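Local structure of aminopeptidase P; XAA-pro aminopeptidase (3IL0) at residues K80-F85 and A110-Y115; L24-N29 and F102-A107; S18-L23 and T121-E126; R7-D12 and N49-L54. The protein probably acts as a metal-dependent aminopeptidase of the M24B family, this chain being its creatinase/prolidase-type N-terminal domain without the separate peptidase domain. All coordinates share one frame; numbering follows the deposited sequence.

Interaction 1. Residues K80-F85 and A110-Y115; sequences KDIVKF and AIFEGY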
loop_
_atom_site.group_PDB
_atom_site.type_symbol
_atom_site.label_atom_id
_atom_site.label_comp_id
_atom_site.label_asym_id
_atom_site.label_seq_id
_atom_site.Cartn_x
_atom_site.Cartn_y
_atom_site.Cartn_z
ATOM N N LYS A 80 -12.055 -0.154 1.320
ATOM C CA LYS A 80 -13.105 -1.114 0.941
ATOM C C LYS A 80 -12.592 -1.991 -0.167
ATOM O O LYS A 80 -12.744 -3.206 -0.109
ATOM C CB LYS A 80 -14.352 -0.389 0.462
ATOM C CG LYS A 80 -15.653 -1.125 0.814
ATOM C CD LYS A 80 -16.946 -0.410 0.286
ATOM C CE LYS A 80 -17.155 -0.590 -1.261
ATOM N NZ LYS A 80 -16.960 -2.021 -1.723
ATOM N N ASP A 81 -11.938 -1.412 -1.170
ATOM C CA ASP A 81 -11.437 -2.258 -2.247
ATOM C C ASP A 81 -10.290 -3.175 -1.815
ATOM O O ASP A 81 -10.227 -4.298 -2.302
ATOM C CB ASP A 81 -11.057 -1.417 -3.488
ATOM C CG ASP A 81 -12.297 -0.814 -4.174
ATOM O OD1 ASP A 81 -13.212 -1.633 -4.475
ATOM O OD2 ASP A 81 -12.387 0.432 -4.349
ATOM N N ILE A 82 -9.415 -2.718 -0.909
ATOM C CA ILE A 82 -8.293 -3.549 -0.433
ATOM C C ILE A 82 -8.778 -4.828 0.309
ATOM O O ILE A 82 -8.171 -5.904 0.211
ATOM C CB ILE A 82 -7.376 -2.757 0.499
ATOM C CG1 ILE A 82 -6.576 -1.723 -0.306
ATOM C CG2 ILE A 82 -6.393 -3.671 1.249
ATOM C CD1 ILE A 82 -5.883 -0.675 0.577
ATOM N N VAL A 83 -9.853 -4.656 1.082
ATOM C CA VAL A 83 -10.528 -5.712 1.847
ATOM C C VAL A 83 -10.879 -6.927 0.940
ATOM O O VAL A 83 -10.635 -8.068 1.301
ATOM C CB VAL A 83 -11.885 -5.151 2.562
ATOM C CG1 VAL A 83 -12.695 -6.214 3.186
ATOM C CG2 VAL A 83 -11.533 -4.188 3.596
ATOM N N LYS A 84 -11.409 -6.696 -0.240
ATOM C CA LYS A 84 -11.634 -7.810 -1.153
ATOM C C LYS A 84 -10.366 -8.635 -1.413
ATOM O O LYS A 84 -10.397 -9.854 -1.413
ATOM C CB LYS A 84 -12.073 -7.305 -2.515
ATOM C CG LYS A 84 -13.407 -6.741 -2.593
ATOM C CD LYS A 84 -13.692 -6.453 -4.053
ATOM C CE LYS A 84 -13.187 -5.136 -4.496
ATOM N NZ LYS A 84 -14.265 -4.113 -4.154
ATOM N N PHE A 85 -9.270 -7.949 -1.699
ATOM C CA PHE A 85 -8.013 -8.587 -1.940
ATOM C C PHE A 85 -7.563 -9.423 -0.778
ATOM O O PHE A 85 -7.127 -10.579 -0.946
ATOM C CB PHE A 85 -6.949 -7.549 -2.352
ATOM C CG PHE A 85 -7.159 -7.048 -3.776
ATOM C CD1 PHE A 85 -6.575 -7.712 -4.864
ATOM C CD2 PHE A 85 -8.048 -6.012 -4.031
ATOM C CE1 PHE A 85 -6.865 -7.316 -6.186
ATOM C CE2 PHE A 85 -8.293 -5.587 -5.349
ATOM C CZ PHE A 85 -7.707 -6.241 -6.424
ATOM N N ALA A 110 -12.091 -1.008 12.060
ATOM C CA ALA A 110 -13.441 -1.347 11.631
ATOM C C ALA A 110 -13.367 -2.088 10.267
ATOM O O ALA A 110 -13.836 -3.233 10.116
ATOM C CB ALA A 110 -14.329 -0.086 11.584
ATOM N N ILE A 111 -12.698 -1.506 9.285
ATOM C CA ILE A 111 -12.692 -2.098 7.986
ATOM C C ILE A 111 -12.046 -3.454 7.957
ATOM O O ILE A 111 -12.439 -4.302 7.161
ATOM C CB ILE A 111 -12.004 -1.194 7.038
ATOM C CG1 ILE A 111 -12.897 0.041 6.856
ATOM C CG2 ILE A 111 -11.746 -1.918 5.739
ATOM C CD1 ILE A 111 -12.380 1.084 5.966
ATOM N N PHE A 112 -11.026 -3.660 8.774
ATOM C CA PHE A 112 -10.253 -4.868 8.736
ATOM C C PHE A 112 -10.513 -5.706 9.954
ATOM O O PHE A 112 -9.721 -6.526 10.338
ATOM C CB PHE A 112 -8.751 -4.596 8.555
ATOM C CG PHE A 112 -8.388 -3.982 7.221
ATOM C CD1 PHE A 112 -8.162 -4.784 6.105
ATOM C CD2 PHE A 112 -8.268 -2.629 7.080
ATOM C CE1 PHE A 112 -7.851 -4.215 4.868
ATOM C CE2 PHE A 112 -7.967 -2.071 5.885
ATOM C CZ PHE A 112 -7.760 -2.864 4.764
ATOM N N GLU A 113 -11.686 -5.586 10.518
ATOM C CA GLU A 113 -12.030 -6.373 11.713
ATOM C C GLU A 113 -11.820 -7.852 11.401
ATOM O O GLU A 113 -12.193 -8.314 10.341
ATOM C CB GLU A 113 -13.486 -6.102 12.082
ATOM C CG GLU A 113 -13.754 -6.078 13.543
ATOM C CD GLU A 113 -15.188 -5.629 13.854
ATOM O OE1 GLU A 113 -15.373 -4.548 14.514
ATOM O OE2 GLU A 113 -16.129 -6.362 13.424
ATOM N N GLY A 114 -11.161 -8.578 12.284
ATOM C CA GLY A 114 -10.860 -9.987 12.052
ATOM C C GLY A 114 -9.491 -10.293 11.495
ATOM O O GLY A 114 -9.118 -11.473 11.413
ATOM N N TYR A 115 -8.755 -9.261 11.064
ATOM C CA TYR A 115 -7.374 -9.403 10.639
ATOM C C TYR A 115 -6.428 -8.779 11.665
ATOM O O TYR A 115 -6.836 -8.054 12.508
ATOM C CB TYR A 115 -7.170 -8.725 9.270
ATOM C CG TYR A 115 -8.135 -9.210 8.250
ATOM C CD1 TYR A 115 -7.856 -10.337 7.522
ATOM C CD2 TYR A 115 -9.376 -8.581 8.059
ATOM C CE1 TYR A 115 -8.752 -10.826 6.601
ATOM C CE2 TYR A 115 -10.293 -9.091 7.151
ATOM C CZ TYR A 115 -9.956 -10.211 6.421
ATOM O OH TYR A 115 -10.799 -10.760 5.466
#
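I82 meets F112 with one methyl. I82 CB points toward the other segment, and CG2, anti to the backbone N, makes the touch. It reaches the F112 ring at the edge, near the ring plane, with I82 CG2 to F112 CZ at 3.9 Å. The rest of I82 turns to the sheet, where it packs on T43, F45 and L54.

V83 comes next and covers a face of the same ring. Its CG2 stands 4.3 Å from the centroid of the F112 ring and 25° off the ring normal, a CH-pi contact. CG2 gets there because it sits beside the backbone N, with CG1 anti to that N (chi1 172°). I111 CG2 lies over the same face of F112, offset toward the rim. V83 CG2 and I111 CG2 are therefore neighbours, but their modelled separation is too short to be trusted.

The contact joins helix 78-88 to the C-terminal end of helix 102-111. Helix 102-111 is the crossover helix of a beta-alpha-beta unit between the parallel strands 93-97 and 116-120. F112 is the first residue to leave the helical path, and a type II beta turn runs from F112 to Y115, with Y115 N bonded to F112 O at 3.0 Å.

K84 points away from this apolar patch. It forms a salt bridge one turn back along its own helix, K84 NZ to D81 OD1 at 2.7 Å, using the oxygen's anti lone pair.

Interaction 2. Residues L24-N29 and F102-A107; sequences LVTGQN and FAYYQA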
loop_
_atom_site.group_PDB
_atom_site.type_symbol
_atom_site.label_atom_id
_atom_site.label_comp_id
_atom_site.label_asym_id
_atom_site.label_seq_id
_atom_site.Cartn_x
_atom_site.Cartn_y
_atom_site.Cartn_z
ATOM N N LEU A 24 -0.025 -1.337 3.919
ATOM C CA LEU A 24 -0.754 -0.239 3.412
ATOM C C LEU A 24 0.226 0.966 3.451
ATOM O O LEU A 24 0.800 1.262 4.488
ATOM C CB LEU A 24 -1.937 -0.029 4.337
ATOM C CG LEU A 24 -2.796 1.197 4.084
ATOM C CD1 LEU A 24 -3.666 0.855 2.893
ATOM C CD2 LEU A 24 -3.654 1.616 5.309
ATOM N N VAL A 25 0.358 1.661 2.325
ATOM C CA VAL A 25 1.213 2.829 2.162
ATOM C C VAL A 25 0.341 4.034 1.782
ATOM O O VAL A 25 -0.280 4.047 0.738
ATOM C CB VAL A 25 2.287 2.577 1.055
ATOM C CG1 VAL A 25 3.166 3.775 0.885
ATOM C CG2 VAL A 25 3.097 1.307 1.391
ATOM N N THR A 26 0.267 4.996 2.692
ATOM C CA THR A 26 -0.409 6.272 2.544
ATOM C C THR A 26 0.750 7.279 2.644
ATOM O O THR A 26 1.859 6.950 3.155
ATOM C CB THR A 26 -1.390 6.474 3.708
ATOM O OG1 THR A 26 -0.738 6.098 4.946
ATOM C CG2 THR A 26 -2.577 5.545 3.567
ATOM N N GLY A 27 0.547 8.488 2.140
ATOM C CA GLY A 27 1.635 9.498 2.137
ATOM C C GLY A 27 2.141 9.632 0.726
ATOM O O GLY A 27 2.639 8.655 0.167
ATOM N N GLN A 28 2.026 10.839 0.147
ATOM C CA GLN A 28 2.362 11.058 -1.281
ATOM C C GLN A 28 3.809 10.783 -1.550
ATOM O O GLN A 28 4.159 10.235 -2.598
ATOM C CB GLN A 28 1.961 12.462 -1.780
ATOM C CG GLN A 28 2.814 13.637 -1.347
ATOM C CD GLN A 28 2.145 14.971 -1.662
ATOM O OE1 GLN A 28 2.659 15.775 -2.439
ATOM N NE2 GLN A 28 0.992 15.208 -1.055
ATOM N N ASN A 29 4.620 11.137 -0.559
ATOM C CA ASN A 29 6.061 10.945 -0.588
ATOM C C ASN A 29 6.440 9.480 -0.799
ATOM O O ASN A 29 7.219 9.106 -1.712
ATOM C CB ASN A 29 6.604 11.414 0.754
ATOM C CG ASN A 29 8.010 11.873 0.684
ATOM O OD1 ASN A 29 8.485 12.332 -0.362
ATOM N ND2 ASN A 29 8.697 11.804 1.824
ATOM N N PHE A 102 -4.584 8.184 15.311
ATOM C CA PHE A 102 -5.303 7.171 16.017
ATOM C C PHE A 102 -6.738 7.062 15.462
ATOM O O PHE A 102 -7.250 5.975 15.317
ATOM C CB PHE A 102 -5.289 7.479 17.529
ATOM C CG PHE A 102 -6.017 6.453 18.340
ATOM C CD1 PHE A 102 -5.405 5.230 18.638
ATOM C CD2 PHE A 102 -7.368 6.635 18.672
ATOM C CE1 PHE A 102 -6.101 4.245 19.318
ATOM C CE2 PHE A 102 -8.086 5.631 19.369
ATOM C CZ PHE A 102 -7.449 4.453 19.717
ATOM N N ALA A 103 -7.358 8.187 15.101
ATOM C CA ALA A 103 -8.659 8.136 14.404
ATOM C C ALA A 103 -8.581 7.279 13.115
ATOM O O ALA A 103 -9.393 6.388 12.876
ATOM C CB ALA A 103 -9.120 9.553 14.086
ATOM N N TYR A 104 -7.543 7.488 12.319
ATOM C CA TYR A 104 -7.382 6.687 11.117
ATOM C C TYR A 104 -7.191 5.220 11.471
ATOM O O TYR A 104 -7.755 4.338 10.862
ATOM C CB TYR A 104 -6.202 7.233 10.296
ATOM C CG TYR A 104 -5.996 6.507 9.002
ATOM C CD1 TYR A 104 -6.710 6.878 7.882
ATOM C CD2 TYR A 104 -5.120 5.437 8.905
ATOM C CE1 TYR A 104 -6.577 6.193 6.664
ATOM C CE2 TYR A 104 -4.948 4.739 7.680
ATOM C CZ TYR A 104 -5.671 5.148 6.564
ATOM O OH TYR A 104 -5.572 4.500 5.371
ATOM N N TYR A 105 -6.367 4.920 12.460
ATOM C CA TYR A 105 -6.286 3.514 12.926
ATOM C C TYR A 105 -7.650 2.974 13.329
ATOM O O TYR A 105 -7.924 1.850 13.059
ATOM C CB TYR A 105 -5.369 3.415 14.112
ATOM C CG TYR A 105 -5.433 2.127 14.831
ATOM C CD1 TYR A 105 -4.830 1.032 14.309
ATOM C CD2 TYR A 105 -6.032 2.019 16.087
ATOM C CE1 TYR A 105 -4.826 -0.156 14.954
ATOM C CE2 TYR A 105 -6.052 0.804 16.750
ATOM C CZ TYR A 105 -5.445 -0.272 16.168
ATOM O OH TYR A 105 -5.409 -1.514 16.729
ATOM N N GLN A 106 -8.502 3.766 13.971
ATOM C CA GLN A 106 -9.857 3.292 14.336
ATOM C C GLN A 106 -10.630 2.936 13.091
ATOM O O GLN A 106 -11.253 1.913 13.097
ATOM C CB GLN A 106 -10.682 4.261 15.180
ATOM C CG GLN A 106 -10.107 4.474 16.548
ATOM C CD GLN A 106 -10.960 5.340 17.473
ATOM O OE1 GLN A 106 -11.052 6.565 17.309
ATOM N NE2 GLN A 106 -11.524 4.707 18.502
ATOM N N ALA A 107 -10.551 3.728 12.019
ATOM C CA ALA A 107 -11.163 3.298 10.716
ATOM C C ALA A 107 -10.619 1.973 10.194
ATOM O O ALA A 107 -11.392 1.142 9.790
ATOM C CB ALA A 107 -11.028 4.350 9.676
#
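The Y104 ring meets L24 at its edge, where L24 CD2 lies near the ring plane. T26 CG2 comes to the hydroxyl end of the ring. That end of Y104 does most of the touching, and both methyls approach it from the strand side, opposite to the direction in which the tyrosine extends.

This is helix-on-sheet packing in the creatinase/prolidase N-terminal domain. Helix 102-111 packs here on the central strand 22-25. The backbones stay far apart, with T26 CA and Y104 CA separated by 11.1 Å. The tyrosine side chain covers more than half of that gap, and the methyls of L24 and T26 meet its end. It extends with CG anti to the backbone N (chi1 -177°). At the helix start, Y104 N is hydrogen-bonded to S101 OG.

L24 lies in the sheet, bonded through its backbone to G95. Its side chain also touches T43, L79 and I82, and L79 touches Y104 as well. Helix 78-88 thus adds to the apolar surroundings of the ring. T26 lies two residues on from L24 and also packs on V100.

No hydrogen bond crosses between the two segments. The contact rests on carbon packing against the phenol end. L24 CD2 is 4.1 Å from Y104 CE2 and 3.5 Å from Y104 OH, while T26 CG2 is 3.6 Å from Y104 OH.

Interaction 3. Residues S18-L23 and T121-E126; sequences SGLDAL and TNFMEE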
loop_
_atom_site.group_PDB
_atom_site.type_symbol
_atom_site.label_atom_id
_atom_site.label_comp_id
_atom_site.label_asym_id
_atom_site.label_seq_id
_atom_site.Cartn_x
_atom_site.Cartn_y
_atom_site.Cartn_z
ATOM N N SER A 18 9.797 -8.739 8.001
ATOM C CA SER A 18 8.928 -8.150 8.976
ATOM C C SER A 18 7.721 -9.042 9.395
ATOM O O SER A 18 7.003 -8.725 10.329
ATOM C CB SER A 18 8.456 -6.822 8.407
ATOM O OG SER A 18 7.446 -7.118 7.430
ATOM N N GLY A 19 7.486 -10.154 8.724
ATOM C CA GLY A 19 6.326 -10.980 9.048
ATOM C C GLY A 19 4.971 -10.453 8.586
ATOM O O GLY A 19 3.962 -10.852 9.096
ATOM N N LEU A 20 4.963 -9.587 7.578
ATOM C CA LEU A 20 3.742 -8.977 7.066
ATOM C C LEU A 20 3.304 -9.659 5.768
ATOM O O LEU A 20 4.127 -9.931 4.910
ATOM C CB LEU A 20 4.022 -7.505 6.755
ATOM C CG LEU A 20 4.339 -6.521 7.916
ATOM C CD1 LEU A 20 4.717 -5.155 7.280
ATOM C CD2 LEU A 20 3.184 -6.392 8.902
ATOM N N ASP A 21 2.011 -9.944 5.632
ATOM C CA ASP A 21 1.450 -10.322 4.316
ATOM C C ASP A 21 1.242 -9.132 3.390
ATOM O O ASP A 21 1.128 -9.293 2.145
ATOM C CB ASP A 21 0.112 -10.978 4.517
ATOM C CG ASP A 21 0.230 -12.250 5.311
ATOM O OD1 ASP A 21 1.225 -12.958 5.066
ATOM O OD2 ASP A 21 -0.576 -12.497 6.223
ATOM N N ALA A 22 1.151 -7.938 3.989
ATOM C CA ALA A 22 0.855 -6.711 3.253
ATOM C C ALA A 22 1.263 -5.442 4.042
ATOM O O ALA A 22 1.418 -5.469 5.246
ATOM C CB ALA A 22 -0.664 -6.700 2.945
ATOM N N LEU A 23 1.428 -4.351 3.321
ATOM C CA LEU A 23 1.628 -3.051 3.880
ATOM C C LEU A 23 0.754 -2.065 3.147
ATOM O O LEU A 23 0.752 -1.986 1.905
ATOM C CB LEU A 23 3.083 -2.616 3.797
ATOM C CG LEU A 23 3.445 -1.363 4.620
ATOM C CD1 LEU A 23 3.316 -1.578 6.161
ATOM C CD2 LEU A 23 4.807 -0.900 4.216
ATOM N N THR A 121 7.331 0.874 12.312
ATOM C CA THR A 121 8.159 2.063 12.492
ATOM C C THR A 121 9.135 2.259 11.350
ATOM O O THR A 121 10.013 1.432 11.146
ATOM C CB THR A 121 8.999 1.953 13.743
ATOM O OG1 THR A 121 8.112 1.707 14.840
ATOM C CG2 THR A 121 9.765 3.229 13.986
ATOM N N ASN A 122 9.007 3.374 10.637
ATOM C CA ASN A 122 9.925 3.724 9.568
ATOM C C ASN A 122 10.174 2.645 8.511
ATOM O O ASN A 122 11.275 2.544 8.002
ATOM C CB ASN A 122 11.264 4.104 10.196
ATOM C CG ASN A 122 11.210 5.391 10.965
ATOM O OD1 ASN A 122 10.263 6.191 10.855
ATOM N ND2 ASN A 122 12.243 5.613 11.762
ATOM N N PHE A 123 9.198 1.805 8.197
ATOM C CA PHE A 123 9.428 0.718 7.211
ATOM C C PHE A 123 9.910 1.309 5.882
ATOM O O PHE A 123 10.886 0.853 5.289
ATOM C CB PHE A 123 8.104 -0.010 6.987
ATOM C CG PHE A 123 8.141 -1.133 5.973
ATOM C CD1 PHE A 123 8.141 -0.859 4.594
ATOM C CD2 PHE A 123 8.074 -2.462 6.407
ATOM C CE1 PHE A 123 8.093 -1.889 3.655
ATOM C CE2 PHE A 123 8.026 -3.536 5.462
ATOM C CZ PHE A 123 8.042 -3.244 4.085
ATOM N N MET A 124 9.202 2.342 5.435
ATOM C CA MET A 124 9.498 3.030 4.169
ATOM C C MET A 124 10.786 3.813 4.168
ATOM O O MET A 124 11.285 4.150 3.089
ATOM C CB MET A 124 8.349 3.988 3.755
ATOM C CG MET A 124 7.047 3.239 3.270
ATOM S SD MET A 124 7.341 2.382 1.722
ATOM C CE MET A 124 8.295 3.658 0.836
ATOM N N GLU A 125 11.300 4.105 5.364
ATOM C CA GLU A 125 12.467 4.978 5.555
ATOM C C GLU A 125 13.741 4.429 4.922
ATOM O O GLU A 125 14.463 5.151 4.253
ATOM C CB GLU A 125 12.674 5.268 7.060
ATOM C CG GLU A 125 13.065 6.700 7.384
ATOM C CD GLU A 125 14.501 6.871 7.932
ATOM O OE1 GLU A 125 14.799 6.349 9.049
ATOM O OE2 GLU A 125 15.303 7.580 7.267
ATOM N N GLU A 126 14.008 3.150 5.126
ATOM C CA GLU A 126 15.168 2.479 4.488
ATOM C C GLU A 126 14.979 2.421 3.008
ATOM O O GLU A 126 15.874 2.761 2.230
ATOM C CB GLU A 126 15.357 1.042 4.955
ATOM C CG GLU A 126 14.127 0.432 5.598
ATOM C CD GLU A 126 13.872 1.003 7.025
ATOM O OE1 GLU A 126 13.939 0.227 8.024
ATOM O OE2 GLU A 126 13.627 2.235 7.139
#
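L23 and F123 make the main contact, a CH-pi interaction. L23 CD2 sits over one face of the F123 ring, 3.6 Å from its centroid and 23° off the normal. It is offset toward the rim, and its nearest ring atom is F123 CD1 at 3.4 Å. F123 holds its CG anti to the backbone N (chi1 178°), which carries the ring out from the weakly bonded helix at about 123-128 to meet L23 of strand 22-25.

The remaining apolar packing comes from L20. Its side chain runs alongside the phenylalanine, the two pointing opposite ways, and L20 CD1 comes to 4.1 Å from F123 CE2. Outside the two segments, F11 meets the F123 ring edge-to-face, and K14 forms a cation-pi contact with it.

The polar neighbour is S18, whose OG lies at the ring edge, 4.1 Å from F123 CE2. That oxygen is hydrogen-bonded to L15 O within helix 7-18. The helix ends in a Schellman motif with G19 at positive phi. The chain then turns into strand 22-25, where L23 bonds to I46 of the neighbouring strand.

F123 thus packs the last helix against strand 22-25 and helix 7-18, and M124 adds a further contact with F11. No hydrogen bond links the two segments, so their contact is essentially dispersive. The charge of K14 probably adds an electrostatic pull on the ring's electrons.

Interaction 4. Residues R7-D12 and N49-L54; sequences RLERFD and NRRLFL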
loop_
_atom_site.group_PDB
_atom_site.type_symbol
_atom_site.label_atom_id
_atom_site.label_comp_id
_atom_site.label_asym_id
_atom_site.label_seq_id
_atom_site.Cartn_x
_atom_site.Cartn_y
_atom_site.Cartn_z
ATOM N N ARG A 7 13.894 -1.175 -5.428
ATOM C CA ARG A 7 13.097 -0.651 -4.301
ATOM C C ARG A 7 11.923 -1.583 -4.062
ATOM O O ARG A 7 11.650 -1.922 -2.901
ATOM C CB ARG A 7 12.566 0.761 -4.528
ATOM C CG ARG A 7 12.094 1.095 -5.931
ATOM C CD ARG A 7 11.836 2.603 -6.072
ATOM N NE ARG A 7 13.016 3.421 -5.716
ATOM C CZ ARG A 7 13.154 4.724 -5.967
ATOM N NH1 ARG A 7 12.209 5.395 -6.622
ATOM N NH2 ARG A 7 14.264 5.353 -5.576
ATOM N N LEU A 8 11.266 -1.993 -5.158
ATOM C CA LEU A 8 10.127 -2.929 -5.093
ATOM C C LEU A 8 10.593 -4.314 -4.672
ATOM O O LEU A 8 9.914 -4.982 -3.922
ATOM C CB LEU A 8 9.320 -2.945 -6.389
ATOM C CG LEU A 8 8.669 -1.574 -6.677
ATOM C CD1 LEU A 8 7.921 -1.529 -7.997
ATOM C CD2 LEU A 8 7.723 -1.149 -5.570
ATOM N N GLU A 9 11.794 -4.714 -5.063
ATOM C CA GLU A 9 12.336 -5.974 -4.583
ATOM C C GLU A 9 12.909 -5.857 -3.156
ATOM O O GLU A 9 12.863 -6.837 -2.405
ATOM C CB GLU A 9 13.349 -6.580 -5.557
ATOM C CG GLU A 9 12.775 -7.724 -6.431
ATOM C CD GLU A 9 12.449 -7.313 -7.903
ATOM O OE1 GLU A 9 13.344 -6.747 -8.617
ATOM O OE2 GLU A 9 11.304 -7.610 -8.365
ATOM N N ARG A 10 13.420 -4.687 -2.750
ATOM C CA ARG A 10 13.739 -4.513 -1.330
ATOM C C ARG A 10 12.442 -4.647 -0.506
ATOM O O ARG A 10 12.422 -5.274 0.557
ATOM C CB ARG A 10 14.361 -3.156 -1.043
ATOM C CG ARG A 10 15.865 -3.046 -1.300
ATOM C CD ARG A 10 16.250 -1.639 -1.724
ATOM N NE ARG A 10 17.511 -1.653 -2.455
ATOM C CZ ARG A 10 18.738 -1.726 -1.891
ATOM N NH1 ARG A 10 18.885 -1.805 -0.560
ATOM N NH2 ARG A 10 19.838 -1.726 -2.665
ATOM N N PHE A 11 11.377 -4.029 -1.012
ATOM C CA PHE A 11 10.113 -3.930 -0.306
ATOM C C PHE A 11 9.657 -5.357 0.041
ATOM O O PHE A 11 9.381 -5.693 1.191
ATOM C CB PHE A 11 9.081 -3.218 -1.204
ATOM C CG PHE A 11 7.832 -2.734 -0.463
ATOM C CD1 PHE A 11 7.595 -1.380 -0.296
ATOM C CD2 PHE A 11 6.907 -3.646 0.062
ATOM C CE1 PHE A 11 6.480 -0.942 0.341
ATOM C CE2 PHE A 11 5.772 -3.216 0.731
ATOM C CZ PHE A 11 5.543 -1.872 0.858
ATOM N N ASP A 12 9.628 -6.194 -0.988
ATOM C CA ASP A 12 9.275 -7.600 -0.867
ATOM C C ASP A 12 10.109 -8.311 0.207
ATOM O O ASP A 12 9.593 -8.991 1.099
ATOM C CB ASP A 12 9.501 -8.229 -2.229
ATOM C CG ASP A 12 8.712 -9.506 -2.426
ATOM O OD1 ASP A 12 9.050 -10.527 -1.780
ATOM O OD2 ASP A 12 7.788 -9.492 -3.264
ATOM N N ASN A 49 2.630 -10.982 -3.303
ATOM C CA ASN A 49 2.286 -11.215 -4.656
ATOM C C ASN A 49 1.683 -10.114 -5.460
ATOM O O ASN A 49 1.756 -10.245 -6.637
ATOM C CB ASN A 49 1.529 -12.514 -4.745
ATOM C CG ASN A 49 2.452 -13.668 -4.411
ATOM O OD1 ASN A 49 3.567 -13.755 -5.005
ATOM N ND2 ASN A 49 2.114 -14.453 -3.411
ATOM N N ARG A 50 1.124 -9.041 -4.883
ATOM C CA ARG A 50 0.575 -7.974 -5.720
ATOM C C ARG A 50 1.112 -6.631 -5.351
ATOM O O ARG A 50 1.675 -6.419 -4.278
ATOM C CB ARG A 50 -0.945 -7.869 -5.611
ATOM C CG ARG A 50 -1.680 -9.136 -5.376
ATOM C CD ARG A 50 -3.193 -8.868 -5.554
ATOM N NE ARG A 50 -3.946 -10.103 -5.406
ATOM C CZ ARG A 50 -4.490 -10.822 -6.382
ATOM N NH1 ARG A 50 -4.383 -10.472 -7.624
ATOM N NH2 ARG A 50 -5.124 -11.952 -6.110
ATOM N N ARG A 51 0.877 -5.699 -6.248
ATOM C CA ARG A 51 1.109 -4.322 -5.975
ATOM C C ARG A 51 -0.114 -3.616 -6.490
ATOM O O ARG A 51 -0.401 -3.676 -7.695
ATOM C CB ARG A 51 2.344 -3.840 -6.706
ATOM C CG ARG A 51 3.599 -4.612 -6.355
ATOM C CD ARG A 51 4.826 -3.858 -6.790
ATOM N NE ARG A 51 5.950 -4.777 -6.702
ATOM C CZ ARG A 51 6.435 -5.501 -7.705
ATOM N NH1 ARG A 51 5.959 -5.383 -8.935
ATOM N NH2 ARG A 51 7.426 -6.337 -7.461
ATOM N N LEU A 52 -0.840 -2.947 -5.596
ATOM C CA LEU A 52 -2.029 -2.233 -5.975
ATOM C C LEU A 52 -1.827 -0.745 -5.857
ATOM O O LEU A 52 -1.243 -0.232 -4.888
ATOM C CB LEU A 52 -3.189 -2.651 -5.089
ATOM C CG LEU A 52 -3.579 -4.125 -5.026
ATOM C CD1 LEU A 52 -4.846 -4.268 -4.195
ATOM C CD2 LEU A 52 -3.733 -4.741 -6.498
ATOM N N PHE A 53 -2.339 -0.031 -6.843
ATOM C CA PHE A 53 -2.346 1.427 -6.791
ATOM C C PHE A 53 -3.793 1.832 -6.907
ATOM O O PHE A 53 -4.455 1.463 -7.881
ATOM C CB PHE A 53 -1.516 2.012 -7.964
ATOM C CG PHE A 53 -1.489 3.513 -7.998
ATOM C CD1 PHE A 53 -0.394 4.211 -7.498
ATOM C CD2 PHE A 53 -2.565 4.236 -8.521
ATOM C CE1 PHE A 53 -0.363 5.595 -7.528
ATOM C CE2 PHE A 53 -2.561 5.613 -8.525
ATOM C CZ PHE A 53 -1.445 6.300 -8.045
ATOM N N LEU A 54 -4.299 2.593 -5.948
ATOM C CA LEU A 54 -5.719 2.865 -5.942
ATOM C C LEU A 54 -5.972 4.357 -6.038
ATOM O O LEU A 54 -5.490 5.134 -5.210
ATOM C CB LEU A 54 -6.405 2.236 -4.693
ATOM C CG LEU A 54 -6.226 0.717 -4.469
ATOM C CD1 LEU A 54 -5.246 0.430 -3.367
ATOM C CD2 LEU A 54 -7.527 0.061 -4.147
#
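R51 reaches across to L8 with its CB directed toward helix 7-18. CG lies anti to the carbonyl carbon (chi1 -58°), and the chain runs extended from there to NE. R51 CD is the first atom to touch, with L8 CD1 and L8 CD2 each at 4.1 Å. R51 NE comes next, 3.8 Å from L8 CB. L8 CB lies over one face of the guanidinium, so leucine carbon covers the flat group.

The contact packs the N-terminal helix onto strand 51-55 of the mixed sheet. R51 bonds through its backbone to D71 of the outermost strand 71-74. L8 also touches L34 of helix 28-35.

At the tip, R51 NH1 is hydrogen-bonded to G69 O. R51 NH2 lies 4.0 Å from L8 CB. E9 OE2 stands 4.2 Å from R51 NH2, opposite charges too far apart for a salt bridge, with the carboxylate and guanidinium planes 69° apart. Glycerol, probably from crystallisation, lies near the R51 side chain, and D12 OD2 is hydrogen-bonded to glycerol.

Overall arrangement
From the N terminus, helix 7-18 opens the loop of interaction 4, which closes at 49-54. Before that, residues 18-23 open interaction 3 and 24-29 open interaction 2, so interaction 4 crosses both. Interaction 1 opens at 80-85, after interaction 4 has closed. Interaction 2 closes at 102-107 and interaction 1 at 110-115, so these two cross. Interaction 3 closes last, at 121-126, and both are nested inside its loop. Interactions 1 and 2 tie helices 78-88 and 102-111 to each other and to strand 22-25. Interactions 3 and 4 bring the first and last helices to the same sheet, meeting where F11 packs against L23, F123 and M124.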